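ORC2 (Aeropyrum pernix, PDB 1W5T) binds ATP and DNA and takes part in regulating DNA replication, as an archaeal Cdc6/Orc-family protein with an AAA+ ATPase domain and a winged-helix domain. Local coordinates at residues Gly56-Val61 with Thr363-Val368; Asp188-Ser193 with Thr300-Ala305; Gly331-Arg336 with Thr353-Tyr358. All coordinates share one frame; numbering follows the deposited sequence.

Contact 1 of 3, residues Gly56-Val61 with Thr363-Val368; sequences GSIGRV and TSLGLV. With ANP (phosphoaminophosphonic acid-adenylate ester), chain D.
I58, in the strand-to-helix loop that leads into the ATP-binding residues G62 to T67 of the AAA+ domain, packs on S364, L365 and G366 where helix 352-364 of the winged-helix domain ends. The sequence from G59 on fits a P-loop (Walker A) pattern, and I58, just before it, meets the winged-helix domain.

No hydrogen bond crosses the contact; the isoleucine side chain carries it. With CG1 anti to the backbone N (chi1 -173°), both branches at CB reach one carbonyl group: CG1 and CG2 of I58 each lie 3.7 Å from L365 O. CG2 also comes within 3.9 Å of G366 N, while CD1 rests 3.8 Å from S364 O. Between the side chains, I58 CD1 and L365 CD2 meet loosely at 4.4 Å.

Two turns present these surfaces. A type II beta turn from S57 to R60, closed by R60 N to S57 O at 3.2 Å, carries I58 and G59 at its corner. On the facing side the helix finishes in a Schellman motif: G366 takes a positive phi of 70°, and its N bonds back to T363 O at 2.9 Å. A CB built on G366 would come too close to I58 CG2, about 2.9 Å, so this approach relies on the absence of a side chain.

At R60 and V61 the loop lines the nucleotide pocket, and V61 CA lies 3.1 Å from O3G of the ANP gamma-phosphate. I58 also touches D188, and R190 of helix 190-198, and L365 touches R190 too. Farther into the winged-helix domain, L367 and V368 rest on L314 of helix 308-322, and the backbone of L367 bonds to A387 beside strand 382-386.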
loop_
_atom_site.group_PDB
_atom_site.type_symbol
_atom_site.label_atom_id
_atom_site.label_comp_id
_atom_site.label_asym_id
_atom_site.label_seq_id
_atom_site.Cartn_x
_atom_site.Cartn_y
_atom_site.Cartn_z
ATOM N N GLY A 56 0.057 4.004 -2.996
ATOM C CA GLY A 56 -0.670 3.195 -3.957
ATOM C C GLY A 56 -2.035 3.725 -4.329
ATOM O O GLY A 56 -2.506 4.718 -3.788
ATOM N N SER A 57 -2.684 3.070 -5.282
ATOM C CA SER A 57 -4.042 3.456 -5.631
ATOM C C SER A 57 -4.939 3.263 -4.435
ATOM O O SER A 57 -4.685 2.421 -3.547
ATOM C CB SER A 57 -4.539 2.702 -6.833
ATOM O OG SER A 57 -3.685 2.998 -7.918
ATOM N N ILE A 58 -5.955 4.101 -4.369
ATOM C CA ILE A 58 -6.845 4.106 -3.224
ATOM C C ILE A 58 -7.712 2.822 -3.141
ATOM O O ILE A 58 -8.389 2.431 -4.090
ATOM C CB ILE A 58 -7.702 5.398 -3.256
ATOM C CG1 ILE A 58 -8.530 5.526 -1.992
ATOM C CG2 ILE A 58 -8.597 5.430 -4.477
ATOM C CD1 ILE A 58 -8.514 6.905 -1.427
ATOM N N GLY A 59 -7.682 2.176 -1.985
ATOM C CA GLY A 59 -8.341 0.899 -1.796
ATOM C C GLY A 59 -7.648 -0.329 -2.375
ATOM O O GLY A 59 -8.136 -1.397 -2.132
ATOM N N ARG A 60 -6.559 -0.200 -3.134
ATOM C CA ARG A 60 -5.847 -1.359 -3.696
ATOM C C ARG A 60 -4.797 -1.867 -2.725
ATOM O O ARG A 60 -4.108 -1.063 -2.072
ATOM C CB ARG A 60 -5.178 -1.038 -5.048
ATOM C CG ARG A 60 -6.130 -0.576 -6.149
ATOM C CD ARG A 60 -7.283 -1.583 -6.496
ATOM N NE ARG A 60 -8.002 -1.132 -7.686
ATOM C CZ ARG A 60 -8.178 -1.832 -8.790
ATOM N NH1 ARG A 60 -8.844 -1.277 -9.814
ATOM N NH2 ARG A 60 -7.717 -3.079 -8.876
ATOM N N VAL A 61 -4.689 -3.196 -2.610
ATOM C CA VAL A 61 -3.681 -3.842 -1.755
ATOM C C VAL A 61 -2.835 -4.869 -2.534
ATOM O O VAL A 61 -3.280 -5.433 -3.540
ATOM C CB VAL A 61 -4.310 -4.505 -0.473
ATOM C CG1 VAL A 61 -5.120 -3.514 0.357
ATOM C CG2 VAL A 61 -5.214 -5.685 -0.825
ATOM N N THR A 363 -16.604 8.447 -5.413
ATOM C CA THR A 363 -15.744 8.346 -6.569
ATOM C C THR A 363 -14.268 8.483 -6.177
ATOM O O THR A 363 -13.423 7.695 -6.606
ATOM C CB THR A 363 -16.138 9.409 -7.629
ATOM O OG1 THR A 363 -17.308 8.949 -8.314
ATOM C CG2 THR A 363 -15.085 9.498 -8.723
ATOM N N SER A 364 -13.979 9.479 -5.355
ATOM C CA SER A 364 -12.608 9.748 -4.944
ATOM C C SER A 364 -12.056 8.648 -4.057
ATOM O O SER A 364 -10.832 8.512 -3.929
ATOM C CB SER A 364 -12.500 11.095 -4.253
ATOM O OG SER A 364 -13.052 11.025 -2.990
ATOM N N LEU A 365 -12.944 7.844 -3.471
ATOM C CA LEU A 365 -12.497 6.738 -2.624
ATOM C C LEU A 365 -12.244 5.527 -3.497
ATOM O O LEU A 365 -11.886 4.466 -2.988
ATOM C CB LEU A 365 -13.491 6.379 -1.511
ATOM C CG LEU A 365 -13.597 7.234 -0.234
ATOM C CD1 LEU A 365 -14.889 6.908 0.547
ATOM C CD2 LEU A 365 -12.375 7.111 0.696
ATOM N N GLY A 366 -12.452 5.707 -4.803
ATOM C CA GLY A 366 -12.287 4.652 -5.778
ATOM C C GLY A 366 -13.328 3.559 -5.726
ATOM O O GLY A 366 -13.148 2.506 -6.332
ATOM N N LEU A 367 -14.403 3.788 -4.989
ATOM C CA LEU A 367 -15.440 2.766 -4.819
ATOM C C LEU A 367 -16.349 2.681 -6.043
ATOM O O LEU A 367 -16.910 1.634 -6.331
ATOM C CB LEU A 367 -16.292 3.024 -3.572
ATOM C CG LEU A 367 -15.592 2.770 -2.246
ATOM C CD1 LEU A 367 -16.429 3.286 -1.083
ATOM C CD2 LEU A 367 -15.278 1.273 -2.111
ATOM N N VAL A 368 -16.498 3.807 -6.737
ATOM C CA VAL A 368 -17.390 3.888 -7.868
ATOM C C VAL A 368 -16.693 4.635 -8.987
ATOM O O VAL A 368 -16.002 5.619 -8.737
ATOM C CB VAL A 368 -18.804 4.506 -7.482
ATOM C CG1 VAL A 368 -19.169 4.243 -6.049
ATOM C CG2 VAL A 368 -18.916 5.984 -7.768
HETATM P PG ANP D . -0.803 -3.817 1.150
HETATM O O1G ANP D . -1.533 -4.980 1.944
HETATM O O2G ANP D . 0.159 -3.059 2.166
HETATM O O3G ANP D . -1.811 -2.800 0.461
HETATM P PB ANP D . 1.541 -3.780 -0.701
HETATM O O1B ANP D . 2.554 -3.142 0.331
HETATM O O2B ANP D . 1.044 -2.664 -1.669
HETATM N N3B ANP D . 0.232 -4.604 0.026
HETATM P PA ANP D . 3.524 -5.800 -1.215
HETATM O O1A ANP D . 4.899 -5.024 -1.473
HETATM O O2A ANP D . 3.486 -6.296 0.290
HETATM O O3A ANP D . 2.242 -4.912 -1.636
HETATM O "O5'" ANP D . 3.376 -6.998 -2.285
HETATM C "C5'" ANP D . 2.430 -8.078 -2.345
HETATM C "C4'" ANP D . 3.218 -9.307 -2.810
HETATM O "O4'" ANP D . 3.601 -9.169 -4.184
HETATM C "C3'" ANP D . 4.543 -9.478 -2.071
HETATM O "O3'" ANP D . 4.807 -10.849 -1.970
HETATM C "C2'" ANP D . 5.589 -8.852 -2.985
HETATM O "O2'" ANP D . 6.930 -9.312 -2.821
HETATM C "C1'" ANP D . 5.021 -9.201 -4.354
HETATM N N9 ANP D . 5.323 -8.146 -5.313
HETATM C C8 ANP D . 4.647 -6.946 -5.427
HETATM N N7 ANP D . 5.158 -6.169 -6.414
HETATM C C5 ANP D . 6.151 -6.857 -6.995
HETATM C C6 ANP D . 7.168 -6.729 -8.089
HETATM N N6 ANP D . 7.254 -5.622 -8.881
HETATM N N1 ANP D . 8.060 -7.736 -8.294
HETATM C C2 ANP D . 8.065 -8.852 -7.581
HETATM N N3 ANP D . 7.211 -9.088 -6.553
HETATM C C4 ANP D . 6.233 -8.104 -6.244
#

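Contact 2 of 3, residues Asp188-Ser193 with Thr300-Ala305; sequences DVRALS and THELEA
R190 and E302 meet end-on, the arginine using both terminal nitrogens and the glutamate both oxygens. NH1 of R190 donates to OE2 of E302 at 3.0 Å, and NH2 of R190 donates to OE1 of E302 at the same 3.0 Å; a further bond from NH1 to OE1 is weak. The grip is not flat. Both acceptors lie near the guanidinium plane, yet the nitrogens approach the oxygens from above the carboxylate plane, the two groups being turned 60° apart.

The second carboxylate, that of D188, is taken side-on on the neighbouring edge: R190 NH2 to D188 OD1 at 2.9 Å, nearly straight at 175°, and R190 NE to D188 OD2, also at 2.9 Å. NH2 therefore serves both acids, and the guanidinium holds a carboxylate at each of two adjacent edges, their nearest oxygens, D188 OD1 and E302 OE1, 5.6 Å apart. A bend at chi3 (-67°) turns the arginine head so that NE can face D188 while NH1 points across to E302.

This three-residue salt-bridge network links the AAA+ domain to the winged-helix domain. A leucine in place of R190 would probably leave the D188 and E302 carboxylates without the positive charge they share and the interdomain bridge broken. D188 is itself fixed by a capping bond, since its OD2 accepts from R190 N through the anti lone pair at 3.1 Å, at the entry to helix 190-198. Farther out, L192 seats that helix on M53 and Y55 of strand 51-56, and helix 300-304 is anchored by L303 against L395, V398, V399 and I402 of helix 392-408.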
loop_
_atom_site.group_PDB
_atom_site.type_symbol
_atom_site.label_atom_id
_atom_site.label_comp_id
_atom_site.label_asym_id
_atom_site.label_seq_id
_atom_site.Cartn_x
_atom_site.Cartn_y
_atom_site.Cartn_z
ATOM N N ASP A 188 -2.253 5.461 0.233
ATOM C CA ASP A 188 -2.821 6.173 -0.887
ATOM C C ASP A 188 -2.617 7.698 -0.741
ATOM O O ASP A 188 -2.090 8.171 0.277
ATOM C CB ASP A 188 -4.312 5.800 -1.004
ATOM C CG ASP A 188 -5.082 6.110 0.255
ATOM O OD1 ASP A 188 -5.431 5.178 1.019
ATOM O OD2 ASP A 188 -5.347 7.284 0.590
ATOM N N VAL A 189 -3.008 8.429 -1.782
ATOM C CA VAL A 189 -2.894 9.883 -1.904
ATOM C C VAL A 189 -3.452 10.735 -0.705
ATOM O O VAL A 189 -2.944 11.830 -0.443
ATOM C CB VAL A 189 -3.537 10.333 -3.254
ATOM C CG1 VAL A 189 -5.065 10.364 -3.175
ATOM C CG2 VAL A 189 -3.001 11.666 -3.693
ATOM N N ARG A 190 -4.447 10.228 0.031
ATOM C CA ARG A 190 -5.071 10.981 1.148
ATOM C C ARG A 190 -4.033 11.379 2.195
ATOM O O ARG A 190 -4.155 12.436 2.803
ATOM C CB ARG A 190 -6.237 10.222 1.840
ATOM C CG ARG A 190 -7.459 9.935 0.954
ATOM C CD ARG A 190 -8.499 8.986 1.591
ATOM N NE ARG A 190 -7.966 7.628 1.752
ATOM C CZ ARG A 190 -8.540 6.670 2.444
ATOM N NH1 ARG A 190 -9.719 6.883 3.048
ATOM N NH2 ARG A 190 -7.956 5.484 2.503
ATOM N N ALA A 191 -3.014 10.540 2.374
ATOM C CA ALA A 191 -1.882 10.887 3.223
ATOM C C ALA A 191 -1.241 12.206 2.787
ATOM O O ALA A 191 -0.935 13.044 3.622
ATOM C CB ALA A 191 -0.861 9.798 3.250
ATOM N N LEU A 192 -1.062 12.369 1.479
ATOM C CA LEU A 192 -0.504 13.597 0.932
ATOM C C LEU A 192 -1.505 14.757 1.113
ATOM O O LEU A 192 -1.110 15.830 1.570
ATOM C CB LEU A 192 -0.132 13.412 -0.552
ATOM C CG LEU A 192 1.120 12.571 -0.832
ATOM C CD1 LEU A 192 1.315 12.416 -2.280
ATOM C CD2 LEU A 192 2.321 13.271 -0.195
ATOM N N SER A 193 -2.782 14.523 0.750
ATOM C CA SER A 193 -3.831 15.537 0.882
ATOM C C SER A 193 -3.863 16.065 2.297
ATOM O O SER A 193 -3.966 17.257 2.533
ATOM C CB SER A 193 -5.215 14.977 0.522
ATOM O OG SER A 193 -5.217 14.500 -0.817
ATOM N N THR A 300 -13.650 -2.780 6.031
ATOM C CA THR A 300 -14.868 -2.316 6.692
ATOM C C THR A 300 -14.683 -0.975 7.416
ATOM O O THR A 300 -15.640 -0.189 7.549
ATOM C CB THR A 300 -15.456 -3.398 7.670
ATOM O OG1 THR A 300 -14.658 -3.489 8.852
ATOM C CG2 THR A 300 -15.376 -4.814 7.083
ATOM N N HIS A 301 -13.451 -0.706 7.852
ATOM C CA HIS A 301 -13.160 0.534 8.577
ATOM C C HIS A 301 -13.298 1.761 7.683
ATOM O O HIS A 301 -13.588 2.845 8.179
ATOM C CB HIS A 301 -11.799 0.485 9.263
ATOM C CG HIS A 301 -10.642 0.645 8.328
ATOM N ND1 HIS A 301 -9.761 1.700 8.414
ATOM C CD2 HIS A 301 -10.211 -0.125 7.299
ATOM C CE1 HIS A 301 -8.844 1.579 7.469
ATOM N NE2 HIS A 301 -9.093 0.477 6.781
ATOM N N GLU A 302 -13.101 1.558 6.383
ATOM C CA GLU A 302 -13.288 2.566 5.348
ATOM C C GLU A 302 -14.791 2.872 5.191
ATOM O O GLU A 302 -15.196 4.028 5.137
ATOM C CB GLU A 302 -12.727 2.010 4.028
ATOM C CG GLU A 302 -11.711 2.812 3.210
ATOM C CD GLU A 302 -11.031 3.958 3.932
ATOM O OE1 GLU A 302 -9.820 3.864 4.210
ATOM O OE2 GLU A 302 -11.709 4.969 4.183
ATOM N N LEU A 303 -15.605 1.815 5.128
ATOM C CA LEU A 303 -17.054 1.951 5.021
ATOM C C LEU A 303 -17.693 2.559 6.257
ATOM O O LEU A 303 -18.532 3.445 6.130
ATOM C CB LEU A 303 -17.718 0.622 4.679
ATOM C CG LEU A 303 -17.220 -0.042 3.398
ATOM C CD1 LEU A 303 -17.891 -1.399 3.205
ATOM C CD2 LEU A 303 -17.353 0.861 2.163
ATOM N N GLU A 304 -17.263 2.076 7.431
ATOM C CA GLU A 304 -17.676 2.562 8.741
ATOM C C GLU A 304 -17.447 4.054 8.903
ATOM O O GLU A 304 -18.149 4.703 9.665
ATOM C CB GLU A 304 -16.899 1.823 9.841
ATOM C CG GLU A 304 -17.221 0.335 9.970
ATOM C CD GLU A 304 -16.627 -0.357 11.205
ATOM O OE1 GLU A 304 -15.460 -0.080 11.625
ATOM O OE2 GLU A 304 -17.343 -1.223 11.753
ATOM N N ALA A 305 -16.445 4.589 8.208
ATOM C CA ALA A 305 -16.175 6.021 8.205
ATOM C C ALA A 305 -17.182 6.801 7.373
ATOM O O ALA A 305 -17.263 8.016 7.461
ATOM C CB ALA A 305 -14.773 6.298 7.688
#

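Contact 3 of 3, residues Gly331-Arg336 with Thr353-Tyr358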
loop_
_atom_site.group_PDB
_atom_site.type_symbol
_atom_site.label_atom_id
_atom_site.label_comp_id
_atom_site.label_asym_id
_atom_site.label_seq_id
_atom_site.Cartn_x
_atom_site.Cartn_y
_atom_site.Cartn_z
ATOM N N GLY A 331 -29.876 10.168 -13.309
ATOM C CA GLY A 331 -31.301 10.356 -13.128
ATOM C C GLY A 331 -31.942 9.243 -12.355
ATOM O O GLY A 331 -32.547 9.489 -11.323
ATOM N N LEU A 332 -31.826 8.023 -12.869
ATOM C CA LEU A 332 -32.306 6.813 -12.196
ATOM C C LEU A 332 -31.699 6.639 -10.778
ATOM O O LEU A 332 -32.411 6.273 -9.829
ATOM C CB LEU A 332 -31.983 5.577 -13.046
ATOM C CG LEU A 332 -32.937 4.401 -13.346
ATOM C CD1 LEU A 332 -32.188 3.082 -13.440
ATOM C CD2 LEU A 332 -34.144 4.261 -12.419
ATOM N N LEU A 333 -30.396 6.879 -10.635
ATOM C CA LEU A 333 -29.760 6.742 -9.335
ATOM C C LEU A 333 -30.477 7.594 -8.286
ATOM O O LEU A 333 -30.900 7.068 -7.246
ATOM C CB LEU A 333 -28.258 7.043 -9.427
ATOM C CG LEU A 333 -27.365 6.755 -8.211
ATOM C CD1 LEU A 333 -27.589 5.347 -7.605
ATOM C CD2 LEU A 333 -25.912 6.955 -8.545
ATOM N N ARG A 334 -30.635 8.886 -8.594
ATOM C CA ARG A 334 -31.359 9.839 -7.764
ATOM C C ARG A 334 -32.763 9.322 -7.426
ATOM O O ARG A 334 -33.180 9.344 -6.250
ATOM C CB ARG A 334 -31.440 11.207 -8.465
ATOM C CG ARG A 334 -32.015 12.358 -7.619
ATOM C CD ARG A 334 -31.434 12.490 -6.190
ATOM N NE ARG A 334 -32.338 13.231 -5.304
ATOM C CZ ARG A 334 -32.003 13.779 -4.135
ATOM N NH1 ARG A 334 -32.899 14.419 -3.406
ATOM N NH2 ARG A 334 -30.779 13.678 -3.673
ATOM N N GLN A 335 -33.484 8.851 -8.445
ATOM C CA GLN A 335 -34.840 8.303 -8.253
ATOM C C GLN A 335 -34.833 7.177 -7.217
ATOM O O GLN A 335 -35.532 7.253 -6.202
ATOM C CB GLN A 335 -35.398 7.773 -9.566
ATOM C CG GLN A 335 -36.784 8.247 -9.910
ATOM C CD GLN A 335 -37.105 8.005 -11.385
ATOM O OE1 GLN A 335 -38.199 7.512 -11.724
ATOM N NE2 GLN A 335 -36.148 8.337 -12.270
ATOM N N ARG A 336 -34.021 6.153 -7.481
ATOM C CA ARG A 336 -33.839 5.032 -6.560
ATOM C C ARG A 336 -33.352 5.438 -5.170
ATOM O O ARG A 336 -33.681 4.797 -4.188
ATOM C CB ARG A 336 -32.869 4.017 -7.153
ATOM C CG ARG A 336 -33.445 3.200 -8.304
ATOM C CD ARG A 336 -32.490 2.159 -8.823
ATOM N NE ARG A 336 -32.972 1.571 -10.061
ATOM C CZ ARG A 336 -32.366 0.582 -10.720
ATOM N NH1 ARG A 336 -32.913 0.125 -11.845
ATOM N NH2 ARG A 336 -31.220 0.055 -10.275
ATOM N N THR A 353 -27.641 19.088 -3.592
ATOM C CA THR A 353 -26.332 19.634 -3.253
ATOM C C THR A 353 -25.526 18.643 -2.395
ATOM O O THR A 353 -24.421 18.254 -2.760
ATOM C CB THR A 353 -26.559 21.005 -2.520
ATOM O OG1 THR A 353 -26.068 22.078 -3.326
ATOM C CG2 THR A 353 -25.808 21.105 -1.181
ATOM N N GLN A 354 -26.123 18.204 -1.286
ATOM C CA GLN A 354 -25.477 17.248 -0.420
ATOM C C GLN A 354 -25.260 15.923 -1.145
ATOM O O GLN A 354 -24.212 15.317 -1.021
ATOM C CB GLN A 354 -26.244 17.088 0.900
ATOM C CG GLN A 354 -25.506 16.266 1.950
ATOM C CD GLN A 354 -24.287 16.988 2.535
ATOM O OE1 GLN A 354 -24.420 17.720 3.515
ATOM N NE2 GLN A 354 -23.107 16.777 1.947
ATOM N N TYR A 355 -26.226 15.537 -1.964
ATOM C CA TYR A 355 -26.200 14.301 -2.749
ATOM C C TYR A 355 -24.984 14.154 -3.641
ATOM O O TYR A 355 -24.403 13.068 -3.717
ATOM C CB TYR A 355 -27.468 14.227 -3.609
ATOM C CG TYR A 355 -27.534 13.078 -4.588
ATOM C CD1 TYR A 355 -27.706 11.773 -4.143
ATOM C CD2 TYR A 355 -27.469 13.299 -5.964
ATOM C CE1 TYR A 355 -27.802 10.708 -5.032
ATOM C CE2 TYR A 355 -27.575 12.241 -6.853
ATOM C CZ TYR A 355 -27.736 10.943 -6.364
ATOM O OH TYR A 355 -27.817 9.857 -7.214
ATOM N N HIS A 356 -24.662 15.245 -4.336
ATOM C CA HIS A 356 -23.561 15.347 -5.293
ATOM C C HIS A 356 -22.208 15.298 -4.620
ATOM O O HIS A 356 -21.268 14.801 -5.199
ATOM C CB HIS A 356 -23.690 16.643 -6.122
ATOM C CG HIS A 356 -24.869 16.649 -7.047
ATOM N ND1 HIS A 356 -25.344 17.801 -7.650
ATOM C CD2 HIS A 356 -25.667 15.640 -7.483
ATOM C CE1 HIS A 356 -26.388 17.501 -8.406
ATOM N NE2 HIS A 356 -26.604 16.196 -8.326
ATOM N N ILE A 357 -22.113 15.869 -3.422
ATOM C CA ILE A 357 -20.923 15.783 -2.588
ATOM C C ILE A 357 -20.656 14.295 -2.242
ATOM O O ILE A 357 -19.549 13.793 -2.422
ATOM C CB ILE A 357 -21.092 16.703 -1.340
ATOM C CG1 ILE A 357 -20.659 18.141 -1.672
ATOM C CG2 ILE A 357 -20.293 16.215 -0.151
ATOM C CD1 ILE A 357 -21.553 19.256 -1.043
ATOM N N TYR A 358 -21.701 13.603 -1.775
ATOM C CA TYR A 358 -21.668 12.162 -1.507
ATOM C C TYR A 358 -21.197 11.299 -2.678
ATOM O O TYR A 358 -20.361 10.405 -2.466
ATOM C CB TYR A 358 -23.034 11.695 -1.056
ATOM C CG TYR A 358 -23.392 12.120 0.344
ATOM C CD1 TYR A 358 -24.725 12.347 0.712
ATOM C CD2 TYR A 358 -22.401 12.298 1.297
ATOM C CE1 TYR A 358 -25.058 12.720 2.022
ATOM C CE2 TYR A 358 -22.709 12.677 2.595
ATOM C CZ TYR A 358 -24.038 12.883 2.951
ATOM O OH TYR A 358 -24.299 13.254 4.247
#
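R334 lies over one face of the Y355 ring, and the aromatic interactions come from two parts of its side chain. CD makes a CH-pi contact, 3.9 Å from the ring centroid of Y355 and only 9° off the normal, so it sits over the middle of the ring. The charged end gives a cation-pi contact, with R334 CZ 4.9 Å from the same centroid. Here the guanidinium does not lie flat: its plane is turned 83° from the ring, and its edge points down, R334 NH2 coming within 3.4 Å of Y355 CG. The two side chains run past each other in opposite directions, the arginine bent at chi2 (47°) to follow the ring back toward Y355 CB.

Van der Waals contact gathers at the hydroxyl end: Y355 OH lies against L333 CG at 3.3 Å and L333 CD2 at 3.7 Å. It also nears R334 N, but the angle is too poor for a hydrogen bond.

The two segments belong to helices 330-345 and 352-364 of the winged-helix domain, which probably form the helix-turn-helix, the second and third helices of the winged-helix core; helix 352-364 would be the recognition helix in relatives that bind DNA this way.

Polar fixing of the arginine comes from the connection between these helices and from its own helix: NH2 bonds to R350 O, and NH1 makes a salt bridge to E338. Y352 adds a second cation-pi partner. On the tyrosine, Y337 meets the Y355 ring with its plane inclined to it, while L333 continues onto I317 of helix 308-322.

In the fold
Contacts 1 and 2 form one continuous junction between the AAA+ and winged-helix domains, their centres about 9 Å apart. R190 joins them: its NE lies 3.3 Å from I58 CD1 and its NH1 lies 3.6 Å from L365 CD2, so apolar groups of contact 1 pack along the salt-bridge network of contact 2. Contact 1 reaches the nucleotide through V61, whereas the R190 side chain stays about 11 Å from the ANP and about 13 Å from the magnesium ion. Contact 3 lies apart, its centre about 20 Å from that of contact 1 and about 22 Å from that of contact 2, but shares helix 352-364 with contact 1.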